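Local coordinates for uncharacterized protein (Pectobacterium carotovorum, PDB 2PH0) that probably binds haem and carries it through the cytosol as part of haem utilisation, at residues Asn25-Leu28 against Phe29-Val32; Phe125-Ala128 against Asn129-Met133; Asn6-Leu9 against Ala10-Pro13; Gly45-Phe48 against Asp49-Trp52. One frame throughout, in Å; residues are numbered along the deposited sequence.

Contact 1. Residues Asn25-Leu28 against Phe29-Val32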
ATOM      1  N   ASN B  25      -1.246 -18.943  13.277  1.00 25.35           N
ATOM      2  CA  ASN B  25      -1.808 -17.867  14.087  1.00 24.84           C
ATOM      3  C   ASN B  25      -0.749 -16.952  14.687  1.00 28.34           C
ATOM      4  O   ASN B  25      -0.771 -16.645  15.878  1.00 24.60           O
ATOM      5  CB  ASN B  25      -2.687 -18.455  15.192  1.00 31.22           C
ATOM      6  CG  ASN B  25      -4.002 -19.000  14.658  1.00 38.84           C
ATOM      7  OD1 ASN B  25      -4.898 -18.238  14.285  1.00 45.35           O
ATOM      8  ND2 ASN B  25      -4.120 -20.322  14.606  1.00 33.97           N
ATOM      9  N   THR B  26       0.175 -16.502  13.848  1.00 25.15           N
ATOM     10  CA  THR B  26       1.227 -15.611  14.306  1.00 23.78           C
ATOM     11  C   THR B  26       1.475 -14.536  13.251  1.00 23.71           C
ATOM     12  O   THR B  26       0.799 -14.503  12.223  1.00 20.65           O
ATOM     13  CB  THR B  26       2.522 -16.391  14.573  1.00 23.15           C
ATOM     14  OG1 THR B  26       3.493 -15.519  15.161  1.00 30.32           O
ATOM     15  CG2 THR B  26       3.069 -16.970  13.272  1.00 17.63           C
ATOM     16  N   SER B  27       2.442 -13.664  13.504  1.00 25.56           N
ATOM     17  CA  SER B  27       2.750 -12.585  12.571  1.00 24.10           C
ATOM     18  C   SER B  27       3.644 -13.038  11.421  1.00 27.63           C
ATOM     19  O   SER B  27       4.229 -14.127  11.456  1.00 19.02           O
ATOM     20  CB  SER B  27       3.438 -11.434  13.309  1.00 21.23           C
ATOM     21  OG  SER B  27       4.724 -11.828  13.769  1.00 18.46           O
ATOM     22  N   LEU B  28       3.736 -12.191  10.399  1.00 19.55           N
ATOM     23  CA  LEU B  28       4.572 -12.469   9.243  1.00 20.48           C
ATOM     24  C   LEU B  28       6.035 -12.459   9.696  1.00 17.35           C
ATOM     25  O   LEU B  28       6.850 -13.263   9.224  1.00 16.40           O
ATOM     26  CB  LEU B  28       4.363 -11.399   8.165  1.00 20.28           C
ATOM     27  CG  LEU B  28       4.613 -11.766   6.695  1.00 23.54           C
ATOM     28  CD1 LEU B  28       4.797 -10.488   5.888  1.00 25.01           C
ATOM     29  CD2 LEU B  28       5.837 -12.643   6.548  1.00 28.08           C
ATOM     30  N   PHE B  29       6.382 -11.559  10.613  1.00 16.78           N
ATOM     31  CA  PHE B  29       7.769 -11.512  11.066  1.00 17.34           C
ATOM     32  C   PHE B  29       8.165 -12.798  11.778  1.00 19.05           C
ATOM     33  O   PHE B  29       9.304 -13.258  11.656  1.00 14.45           O
ATOM     34  CB  PHE B  29       8.031 -10.341  12.012  1.00 18.27           C
ATOM     35  CG  PHE B  29       9.473 -10.252  12.456  1.00 23.78           C
ATOM     36  CD1 PHE B  29      10.479  -9.969  11.534  1.00 20.19           C
ATOM     37  CD2 PHE B  29       9.827 -10.495  13.781  1.00 25.53           C
ATOM     38  CE1 PHE B  29      11.817  -9.931  11.922  1.00 23.53           C
ATOM     39  CE2 PHE B  29      11.164 -10.458  14.180  1.00 24.46           C
ATOM     40  CZ  PHE B  29      12.160 -10.175  13.247  1.00 21.06           C
ATOM     41  N   ALA B  30       7.230 -13.365  12.531  1.00 20.38           N
ATOM     42  CA  ALA B  30       7.496 -14.605  13.255  1.00 22.16           C
ATOM     43  C   ALA B  30       7.896 -15.696  12.258  1.00 21.64           C
ATOM     44  O   ALA B  30       8.849 -16.446  12.487  1.00 17.87           O
ATOM     45  CB  ALA B  30       6.256 -15.029  14.047  1.00 18.88           C
ATOM     46  N   VAL B  31       7.171 -15.768  11.146  1.00 18.38           N
ATOM     47  CA  VAL B  31       7.463 -16.748  10.112  1.00 18.69           C
ATOM     48  C   VAL B  31       8.826 -16.482   9.475  1.00 22.98           C
ATOM     49  O   VAL B  31       9.628 -17.396   9.318  1.00 18.44           O
ATOM     50  CB  VAL B  31       6.381 -16.731   9.009  1.00 20.53           C
ATOM     51  CG1 VAL B  31       6.715 -17.734   7.931  1.00 18.50           C
ATOM     52  CG2 VAL B  31       5.027 -17.045   9.620  1.00 26.48           C
ATOM     53  N   VAL B  32       9.093 -15.225   9.126  1.00 17.68           N
ATOM     54  CA  VAL B  32      10.362 -14.864   8.497  1.00 16.57           C
ATOM     55  C   VAL B  32      11.563 -15.132   9.395  1.00 21.43           C
ATOM     56  O   VAL B  32      12.612 -15.596   8.933  1.00 18.54           O
ATOM     57  CB  VAL B  32      10.335 -13.385   8.063  1.00 19.41           C
ATOM     58  CG1 VAL B  32      11.706 -12.933   7.583  1.00 16.36           C
ATOM     59  CG2 VAL B  32       9.306 -13.220   6.952  1.00 14.99           C
TER
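Thr26 leans on Ala30 across the start of helix 28-33, and its side chain can be followed atom by atom. Thr26 CB lies 4.0 Å from Ala30 CB. Beyond it the branches part: Thr26 OG1 presses on the Ala30 methyl at 3.0 Å from CB, a tight approach for an oxygen and a carbon, whereas Thr26 CG2 passes the same CB at 3.8 Å. Thr26 CG2 then reaches Val31 CG2, 4.1 Å away, the two side chains meeting at a slant. The next residue supplies the polar link. Ser27 has OG held between its backbone N and carbonyl carbon (chi1 67°), which folds the hydroxyl back over the first turn to accept from Ala30 N at 3.2 Å, with 152° at the hydrogen. Ser27 sits at the N-cap position, and this is its capping bond. Val31 N to Ser27 O, at 3.4 Å, is a weak bond; the first firm helical bond is Val32 N to Leu28 O, 3.0 Å. Beside it Leu28 CD2 packs on Val32 CG2 at 3.5 Å, and both side chains also touch Phe126 of strand 118-126. Behind Thr26, Asn25 is the C-prime residue of the Schellman motif ending helix 17-23. The chemistry thus implies a helix start in which a serine hydroxyl satisfies a first-turn N-H that has no preceding helical carbonyl, with methyl contacts beside it.

Contact 2. Residues Phe125-Ala128 against Asn129-Met133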
ATOM      1  N   PHE B 125       9.993  -4.963   4.936  1.00 15.34           N
ATOM      2  CA  PHE B 125      10.067  -4.010   6.043  1.00 14.13           C
ATOM      3  C   PHE B 125       8.898  -4.273   6.985  1.00 15.80           C
ATOM      4  O   PHE B 125       7.742  -4.243   6.568  1.00 16.77           O
ATOM      5  CB  PHE B 125      10.016  -2.576   5.491  1.00 14.27           C
ATOM      6  CG  PHE B 125      11.144  -2.255   4.544  1.00 14.38           C
ATOM      7  CD1 PHE B 125      12.179  -1.409   4.938  1.00 14.85           C
ATOM      8  CD2 PHE B 125      11.167  -2.789   3.256  1.00 13.92           C
ATOM      9  CE1 PHE B 125      13.218  -1.099   4.062  1.00 25.15           C
ATOM     10  CE2 PHE B 125      12.198  -2.485   2.371  1.00 17.74           C
ATOM     11  CZ  PHE B 125      13.227  -1.636   2.776  1.00 16.52           C
ATOM     12  N   PHE B 126       9.209  -4.529   8.253  1.00 12.67           N
ATOM     13  CA  PHE B 126       8.210  -4.862   9.271  1.00 12.03           C
ATOM     14  C   PHE B 126       8.028  -3.806  10.358  1.00 11.62           C
ATOM     15  O   PHE B 126       8.983  -3.152  10.767  1.00 15.34           O
ATOM     16  CB  PHE B 126       8.609  -6.153   9.995  1.00 14.64           C
ATOM     17  CG  PHE B 126       8.819  -7.334   9.095  1.00 15.30           C
ATOM     18  CD1 PHE B 126       7.779  -8.222   8.835  1.00 20.45           C
ATOM     19  CD2 PHE B 126      10.072  -7.590   8.550  1.00 19.07           C
ATOM     20  CE1 PHE B 126       7.984  -9.356   8.051  1.00 16.88           C
ATOM     21  CE2 PHE B 126      10.285  -8.725   7.758  1.00 12.27           C
ATOM     22  CZ  PHE B 126       9.239  -9.604   7.514  1.00 14.82           C
ATOM     23  N   ASN B 127       6.797  -3.675  10.849  1.00 16.11           N
ATOM     24  CA  ASN B 127       6.520  -2.740  11.933  1.00 21.71           C
ATOM     25  C   ASN B 127       6.637  -3.508  13.257  1.00 23.05           C
ATOM     26  O   ASN B 127       6.990  -4.692  13.268  1.00 21.32           O
ATOM     27  CB  ASN B 127       5.117  -2.115  11.789  1.00 18.24           C
ATOM     28  CG  ASN B 127       4.000  -3.146  11.784  1.00 22.51           C
ATOM     29  OD1 ASN B 127       4.156  -4.258  12.287  1.00 21.19           O
ATOM     30  ND2 ASN B 127       2.850  -2.764  11.232  1.00 20.44           N
ATOM     31  N   ALA B 128       6.340  -2.842  14.369  1.00 23.19           N
ATOM     32  CA  ALA B 128       6.446  -3.473  15.682  1.00 21.60           C
ATOM     33  C   ALA B 128       5.516  -4.662  15.882  1.00 23.23           C
ATOM     34  O   ALA B 128       5.829  -5.573  16.650  1.00 28.86           O
ATOM     35  CB  ALA B 128       6.213  -2.435  16.783  1.00 24.58           C
ATOM     36  N   ASN B 129       4.376  -4.661  15.199  1.00 19.33           N
ATOM     37  CA  ASN B 129       3.428  -5.765  15.320  1.00 23.22           C
ATOM     38  C   ASN B 129       3.812  -6.976  14.478  1.00 24.37           C
ATOM     39  O   ASN B 129       3.130  -7.997  14.515  1.00 23.63           O
ATOM     40  CB  ASN B 129       2.017  -5.318  14.936  1.00 25.41           C
ATOM     41  CG  ASN B 129       1.410  -4.376  15.951  1.00 37.73           C
ATOM     42  OD1 ASN B 129       1.544  -4.579  17.157  1.00 45.68           O
ATOM     43  ND2 ASN B 129       0.724  -3.347  15.470  1.00 48.57           N
ATOM     44  N   GLY B 130       4.886  -6.852  13.703  1.00 22.83           N
ATOM     45  CA  GLY B 130       5.339  -7.969  12.891  1.00 21.43           C
ATOM     46  C   GLY B 130       4.698  -8.103  11.526  1.00 22.47           C
ATOM     47  O   GLY B 130       4.864  -9.130  10.868  1.00 18.07           O
ATOM     48  N   ALA B 131       3.964  -7.080  11.095  1.00 19.29           N
ATOM     49  CA  ALA B 131       3.326  -7.108   9.788  1.00 20.81           C
ATOM     50  C   ALA B 131       4.232  -6.405   8.786  1.00 16.19           C
ATOM     51  O   ALA B 131       5.040  -5.556   9.163  1.00 16.32           O
ATOM     52  CB  ALA B 131       1.971  -6.413   9.845  1.00 23.93           C
ATOM     53  N   ALA B 132       4.099  -6.755   7.511  1.00 15.32           N
ATOM     54  CA  ALA B 132       4.916  -6.127   6.477  1.00 13.96           C
ATOM     55  C   ALA B 132       4.341  -4.775   6.116  1.00 17.86           C
ATOM     56  O   ALA B 132       3.162  -4.673   5.777  1.00 23.14           O
ATOM     57  CB  ALA B 132       4.959  -7.005   5.232  1.00 17.92           C
HETATM   58  N   MSE B 133       5.164  -3.732   6.203  1.00 14.00           N
HETATM   59  CA  MSE B 133       4.715  -2.392   5.834  1.00 14.30           C
HETATM   60  C   MSE B 133       4.661  -2.378   4.310  1.00 16.74           C
HETATM   61  O   MSE B 133       3.745  -1.817   3.701  1.00 17.60           O
HETATM   62  CB  MSE B 133       5.703  -1.362   6.373  1.00 13.73           C
HETATM   63  CG  MSE B 133       5.702  -1.307   7.891  1.00 19.26           C
HETATM   64 SE   MSE B 133       7.209  -0.368   8.625  1.00 27.92          SE
HETATM   65  CE  MSE B 133       7.195   1.166   7.449  1.00 19.34           C
TER
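With chi1 at 59°, Asn127 carries CG between its own backbone N and carbonyl carbon, and chi2 of 23° then swings OD1 in over the turn that follows. There Asn127 OD1 accepts from Ala131 N at 3.1 Å, the donor standing 40° above the plane of the amide carbonyl rather than on a lone pair. The other end of the amide leaves the turn: ND2 is hydrogen-bonded to Asp69 OD2 of the second subunit, so the two bonds together should fix which way round the amide sits.

Backbone bonds close the loop around this side chain. Gly130 N gives to Asn127 O at 3.0 Å, completing a type I turn from Asn127 to Gly130, and Asn127 N gives to Ala131 O at 3.1 Å. Two residues further along each strand, Met133 N reaches Phe125 O in a short 2.7 Å bond. Between these last two lies the non-hydrogen-bonded antiparallel pair of Phe126 and Ala132, whose CA atoms are 4.5 Å apart and whose side chains share a face. Phe126 CD1 comes within 3.7 Å of Gly130 O, while the ring meets Phe29 edge-to-face. On the other side, selenomethionine Met133 lays its CG 4.0 Å from Asn127 CB, with its selenium close to the Phe126 carbonyl.

Positive phi at Gly130, the last residue of the type I turn, together with the backbone bonds Gly130 N to Asn127 O and Asn127 N to Ala131 O, is the signature of a 3:5 beta hairpin with a G1 bulge, here joining strands 118-126 and 132-137.

Contact 3. Residues Asn6-Leu9 against Ala10-Pro13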
ATOM      1  N   ASN B   6       8.987 -24.196  12.355  1.00 21.61           N
ATOM      2  CA  ASN B   6      10.354 -24.375  11.901  1.00 24.34           C
ATOM      3  C   ASN B   6      10.476 -25.566  10.950  1.00 21.63           C
ATOM      4  O   ASN B   6      11.137 -25.476   9.926  1.00 19.02           O
ATOM      5  CB  ASN B   6      11.279 -24.556  13.102  1.00 27.97           C
ATOM      6  CG  ASN B   6      12.694 -24.107  12.814  1.00 38.51           C
ATOM      7  OD1 ASN B   6      13.540 -24.900  12.398  1.00 40.19           O
ATOM      8  ND2 ASN B   6      12.956 -22.819  13.020  1.00 34.47           N
ATOM      9  N   GLU B   7       9.828 -26.675  11.285  1.00 23.20           N
ATOM     10  CA  GLU B   7       9.892 -27.862  10.436  1.00 22.31           C
ATOM     11  C   GLU B   7       9.226 -27.622   9.087  1.00 22.93           C
ATOM     12  O   GLU B   7       9.688 -28.118   8.057  1.00 23.77           O
ATOM     13  CB  GLU B   7       9.226 -29.045  11.135  1.00 22.64           C
ATOM     14  CG  GLU B   7       9.921 -29.463  12.421  1.00 34.86           C
ATOM     15  CD  GLU B   7       9.189 -30.577  13.137  1.00 35.97           C
ATOM     16  OE1 GLU B   7       7.956 -30.462  13.302  1.00 31.95           O
ATOM     17  OE2 GLU B   7       9.845 -31.562  13.542  1.00 42.87           O
ATOM     18  N   LEU B   8       8.135 -26.864   9.088  1.00 21.02           N
ATOM     19  CA  LEU B   8       7.438 -26.578   7.844  1.00 18.54           C
ATOM     20  C   LEU B   8       8.310 -25.753   6.908  1.00 18.55           C
ATOM     21  O   LEU B   8       8.400 -26.034   5.714  1.00 22.97           O
ATOM     22  CB  LEU B   8       6.135 -25.813   8.113  1.00 16.46           C
ATOM     23  CG  LEU B   8       5.460 -25.278   6.847  1.00 16.39           C
ATOM     24  CD1 LEU B   8       5.071 -26.448   5.948  1.00 21.32           C
ATOM     25  CD2 LEU B   8       4.241 -24.449   7.219  1.00 21.96           C
ATOM     26  N   LEU B   9       8.954 -24.725   7.450  1.00 22.06           N
ATOM     27  CA  LEU B   9       9.780 -23.852   6.628  1.00 23.90           C
ATOM     28  C   LEU B   9      10.991 -24.548   6.030  1.00 23.61           C
ATOM     29  O   LEU B   9      11.443 -24.190   4.946  1.00 27.70           O
ATOM     30  CB  LEU B   9      10.202 -22.622   7.438  1.00 24.49           C
ATOM     31  CG  LEU B   9       9.011 -21.756   7.854  1.00 26.65           C
ATOM     32  CD1 LEU B   9       9.483 -20.579   8.701  1.00 22.54           C
ATOM     33  CD2 LEU B   9       8.284 -21.269   6.610  1.00 24.35           C
ATOM     34  N   ALA B  10      11.505 -25.554   6.726  1.00 26.05           N
ATOM     35  CA  ALA B  10      12.661 -26.293   6.229  1.00 26.70           C
ATOM     36  C   ALA B  10      12.302 -27.178   5.028  1.00 26.24           C
ATOM     37  O   ALA B  10      13.190 -27.658   4.320  1.00 29.17           O
ATOM     38  CB  ALA B  10      13.258 -27.135   7.340  1.00 27.38           C
ATOM     39  N   THR B  11      11.010 -27.400   4.805  1.00 24.19           N
ATOM     40  CA  THR B  11      10.566 -28.210   3.674  1.00 29.30           C
ATOM     41  C   THR B  11      10.444 -27.291   2.466  1.00 29.05           C
ATOM     42  O   THR B  11      10.029 -27.708   1.389  1.00 33.77           O
ATOM     43  CB  THR B  11       9.197 -28.874   3.930  1.00 26.93           C
ATOM     44  OG1 THR B  11       8.176 -27.870   4.000  1.00 23.60           O
ATOM     45  CG2 THR B  11       9.223 -29.658   5.228  1.00 24.35           C
ATOM     46  N   ASN B  12      10.804 -26.030   2.671  1.00 28.54           N
ATOM     47  CA  ASN B  12      10.763 -25.017   1.626  1.00 26.43           C
ATOM     48  C   ASN B  12       9.426 -24.875   0.911  1.00 27.23           C
ATOM     49  O   ASN B  12       9.317 -25.175  -0.277  1.00 31.02           O
ATOM     50  CB  ASN B  12      11.854 -25.287   0.589  1.00 34.34           C
ATOM     51  CG  ASN B  12      13.225 -25.422   1.211  1.00 33.64           C
ATOM     52  OD1 ASN B  12      13.630 -24.600   2.031  1.00 47.15           O
ATOM     53  ND2 ASN B  12      13.954 -26.461   0.816  1.00 49.28           N
ATOM     54  N   PRO B  13       8.387 -24.408   1.619  1.00 25.78           N
ATOM     55  CA  PRO B  13       7.080 -24.246   0.975  1.00 27.94           C
ATOM     56  C   PRO B  13       7.163 -23.103  -0.041  1.00 29.89           C
ATOM     57  O   PRO B  13       7.915 -22.148   0.159  1.00 33.79           O
ATOM     58  CB  PRO B  13       6.160 -23.932   2.150  1.00 25.95           C
ATOM     59  CG  PRO B  13       7.056 -23.162   3.068  1.00 27.65           C
ATOM     60  CD  PRO B  13       8.346 -23.953   3.020  1.00 25.44           C
TER
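Thr11 turns its hydroxyl back on Leu8 at the end of helix 5-10, its side chain lying aslant to that of the leucine. Two donors of the threonine converge on one carbonyl from different directions: Thr11 OG1 gives to Leu8 O at a short 2.5 Å and lies in the carbonyl plane, while Thr11 N gives to Leu8 O at 3.1 Å from 60° above that plane. Chi1 of 67°, which sets OG1 between the backbone N and carbonyl carbon, brings the hydroxyl round to this oxygen. The methyl branch points elsewhere, with Thr11 CG2 3.3 Å from Glu7 O, and Leu8 CD1 passes Thr11 OG1 at 3.9 Å.

Leu9 and Pro13 form a second slanted pair, touching lightly at Leu9 CD2 to Pro13 CG, 4.2 Å. The proline ring also sits near the carbonyls of Leu8 and Leu9, with Pro13 CD 3.4 Å from Leu8 O and 3.7 Å from Leu9 O. Asn12 N donates to Leu9 O at 3.0 Å, so the terminal bonds span three residues rather than four, and Asn12, with positive phi, leads the chain away.

Leu8, Leu9 and Pro13 all rest on Ile20 of helix 17-23, and Leu8 also touches Tyr24. The exit is tied further into the fold by Asn12 OD1 to Gln39, just before strand 40-44, and by Pro13 O to Arg113 of strand 107-115.

Contact 4. Residues Gly45-Phe48 against Asp49-Trp52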
ATOM      1  N   GLY B  45      15.308  -2.327  12.283  1.00 19.99           N
ATOM      2  CA  GLY B  45      14.693  -1.235  11.550  1.00 21.86           C
ATOM      3  C   GLY B  45      15.549   0.012  11.504  1.00 24.93           C
ATOM      4  O   GLY B  45      15.304   0.905  10.699  1.00 24.65           O
ATOM      5  N   ASP B  46      16.554   0.061  12.374  1.00 25.50           N
ATOM      6  CA  ASP B  46      17.463   1.192  12.475  1.00 29.35           C
ATOM      7  C   ASP B  46      18.308   1.403  11.217  1.00 26.77           C
ATOM      8  O   ASP B  46      18.871   2.476  11.019  1.00 28.30           O
ATOM      9  CB  ASP B  46      18.380   0.994  13.688  1.00 36.70           C
ATOM     10  CG  ASP B  46      19.121   2.254  14.072  1.00 51.68           C
ATOM     11  OD1 ASP B  46      18.453   3.264  14.383  1.00 65.25           O
ATOM     12  OD2 ASP B  46      20.371   2.234  14.069  1.00 68.38           O
ATOM     13  N   ARG B  47      18.386   0.387  10.365  1.00 25.07           N
ATOM     14  CA  ARG B  47      19.170   0.480   9.135  1.00 22.80           C
ATOM     15  C   ARG B  47      18.318   0.892   7.937  1.00 21.47           C
ATOM     16  O   ARG B  47      18.784   0.861   6.799  1.00 23.05           O
ATOM     17  CB  ARG B  47      19.837  -0.870   8.828  1.00 22.86           C
ATOM     18  CG  ARG B  47      20.697  -1.440   9.959  1.00 32.37           C
ATOM     19  CD  ARG B  47      21.846  -0.511  10.326  1.00 38.18           C
ATOM     20  NE  ARG B  47      22.937  -0.537   9.354  1.00 45.23           N
ATOM     21  CZ  ARG B  47      23.903  -1.452   9.335  1.00 47.90           C
ATOM     22  NH1 ARG B  47      23.919  -2.424  10.236  1.00 38.68           N
ATOM     23  NH2 ARG B  47      24.859  -1.393   8.416  1.00 43.26           N
ATOM     24  N   PHE B  48      17.077   1.291   8.195  1.00 21.07           N
ATOM     25  CA  PHE B  48      16.155   1.672   7.127  1.00 20.42           C
ATOM     26  C   PHE B  48      16.684   2.624   6.058  1.00 20.77           C
ATOM     27  O   PHE B  48      16.556   2.348   4.866  1.00 21.95           O
ATOM     28  CB  PHE B  48      14.870   2.251   7.730  1.00 26.00           C
ATOM     29  CG  PHE B  48      13.845   2.651   6.704  1.00 26.13           C
ATOM     30  CD1 PHE B  48      13.892   3.909   6.104  1.00 33.88           C
ATOM     31  CD2 PHE B  48      12.845   1.761   6.320  1.00 29.64           C
ATOM     32  CE1 PHE B  48      12.958   4.276   5.138  1.00 28.95           C
ATOM     33  CE2 PHE B  48      11.906   2.118   5.354  1.00 30.30           C
ATOM     34  CZ  PHE B  48      11.963   3.378   4.763  1.00 23.14           C
ATOM     35  N   ASP B  49      17.261   3.748   6.470  1.00 22.58           N
ATOM     36  CA  ASP B  49      17.762   4.719   5.506  1.00 22.76           C
ATOM     37  C   ASP B  49      18.884   4.168   4.639  1.00 21.52           C
ATOM     38  O   ASP B  49      18.957   4.449   3.440  1.00 25.81           O
ATOM     39  CB  ASP B  49      18.235   5.982   6.233  1.00 26.06           C
ATOM     40  CG  ASP B  49      17.162   6.570   7.122  1.00 29.44           C
ATOM     41  OD1 ASP B  49      15.989   6.611   6.682  1.00 27.52           O
ATOM     42  OD2 ASP B  49      17.487   6.993   8.252  1.00 46.47           O
ATOM     43  N   GLN B  50      19.770   3.399   5.257  1.00 21.72           N
ATOM     44  CA  GLN B  50      20.884   2.797   4.548  1.00 26.65           C
ATOM     45  C   GLN B  50      20.325   1.859   3.485  1.00 25.07           C
ATOM     46  O   GLN B  50      20.753   1.872   2.329  1.00 26.14           O
ATOM     47  CB  GLN B  50      21.746   2.006   5.529  1.00 27.24           C
ATOM     48  CG  GLN B  50      23.024   1.445   4.935  1.00 38.58           C
ATOM     49  CD  GLN B  50      23.817   0.649   5.950  1.00 45.50           C
ATOM     50  OE1 GLN B  50      24.034   1.104   7.072  1.00 47.64           O
ATOM     51  NE2 GLN B  50      24.258  -0.543   5.560  1.00 44.63           N
ATOM     52  N   VAL B  51      19.356   1.049   3.892  1.00 20.66           N
ATOM     53  CA  VAL B  51      18.727   0.093   2.991  1.00 16.82           C
ATOM     54  C   VAL B  51      17.951   0.759   1.857  1.00 19.67           C
ATOM     55  O   VAL B  51      18.146   0.433   0.692  1.00 17.16           O
ATOM     56  CB  VAL B  51      17.790  -0.851   3.782  1.00 13.22           C
ATOM     57  CG1 VAL B  51      16.924  -1.685   2.821  1.00 16.72           C
ATOM     58  CG2 VAL B  51      18.621  -1.753   4.678  1.00 17.22           C
ATOM     59  N   TRP B  52      17.076   1.702   2.188  1.00 19.93           N
ATOM     60  CA  TRP B  52      16.289   2.371   1.165  1.00 20.91           C
ATOM     61  C   TRP B  52      17.142   3.127   0.147  1.00 20.11           C
ATOM     62  O   TRP B  52      16.926   3.003  -1.058  1.00 20.03           O
ATOM     63  CB  TRP B  52      15.283   3.327   1.815  1.00 22.01           C
ATOM     64  CG  TRP B  52      14.334   3.932   0.837  1.00 19.45           C
ATOM     65  CD1 TRP B  52      14.569   4.998   0.017  1.00 22.96           C
ATOM     66  CD2 TRP B  52      13.010   3.479   0.537  1.00 23.60           C
ATOM     67  NE1 TRP B  52      13.472   5.234  -0.778  1.00 20.71           N
ATOM     68  CE2 TRP B  52      12.501   4.316  -0.478  1.00 22.68           C
ATOM     69  CE3 TRP B  52      12.203   2.441   1.027  1.00 25.38           C
ATOM     70  CZ2 TRP B  52      11.220   4.153  -1.014  1.00 22.86           C
ATOM     71  CZ3 TRP B  52      10.928   2.281   0.491  1.00 18.53           C
ATOM     72  CH2 TRP B  52      10.452   3.132  -0.518  1.00 30.46           C
TER
HETATM   73  O   HOH W   1      20.347   3.537   8.390  1.00 37.00           O
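Phe48 and Trp52 form the close-packed half of this contact, running alongside each other in the same direction from helix 48-55. Phe48 CZ meets Trp52 CE3 at 3.9 Å. Their planes are only 20° apart, yet the ring of Phe48 and the six-membered ring of Trp52 are slid so far that their centroids stand 5.8 Å apart, so they barely overlap. Asp49 comes in at the edge of the phenyl ring and in its plane, Asp49 OD1 3.5 Å from Phe48 CD1, with the carboxylate turned 87° to the ring; the same oxygen is held by His83 NE2. Ile100 of strand 96-101 touches both aromatic residues, and Trp52 NE1 bonds to Pro79 O.

The backbone beneath is a helix start entered from a 3-10 turn. Phe48 N bonds to Gly45 O, Arg47 takes the N-cap position, and Val51 N to Arg47 O and Trp52 N to Phe48 O, the latter at 2.8 Å, are the first regular helical bonds.

On the more exposed half, polar links replace ring packing. The Arg47 chain bends at chi2 and chi3, bringing its guanidinium alongside the extended Gln50. Arg47 NE and NH2 then grip Gln50 OE1 side-on, each at 3.0 Å. That oxygen lies in the guanidinium plane, although the amide itself is rotated 60° from it. Nearby a water accepts from Gln50 N and donates to Asp46 O, each at 3.2 Å, bridging a first-turn N-H to the 3-10 segment.

Along the chain the order is contact 3, contact 1, contact 4, contact 2. Contacts 3 and 1 belong to the small N-terminal helices, their centres about 13 Å apart, and meet where Leu9 CD1 packs on Val31 O. Contact 2, the hairpin of strands 118-126 and 132-137 in the six-stranded sheet, lies between contact 1, about 10 Å away by centres, and contact 4, about 14 Å away. A probable hydrogen bond from Phe29 N to Gly130 O ties it to helix 28-33, and Phe125 packs against Phe48 and Val51 of helix 48-55. Contacts 3 and 4, about 28 Å apart by centres, lie on opposite sides of the chain's centre; the hairpin bridges helices 28-33 and 48-55, while contact 3 touches contact 1 but not the hairpin.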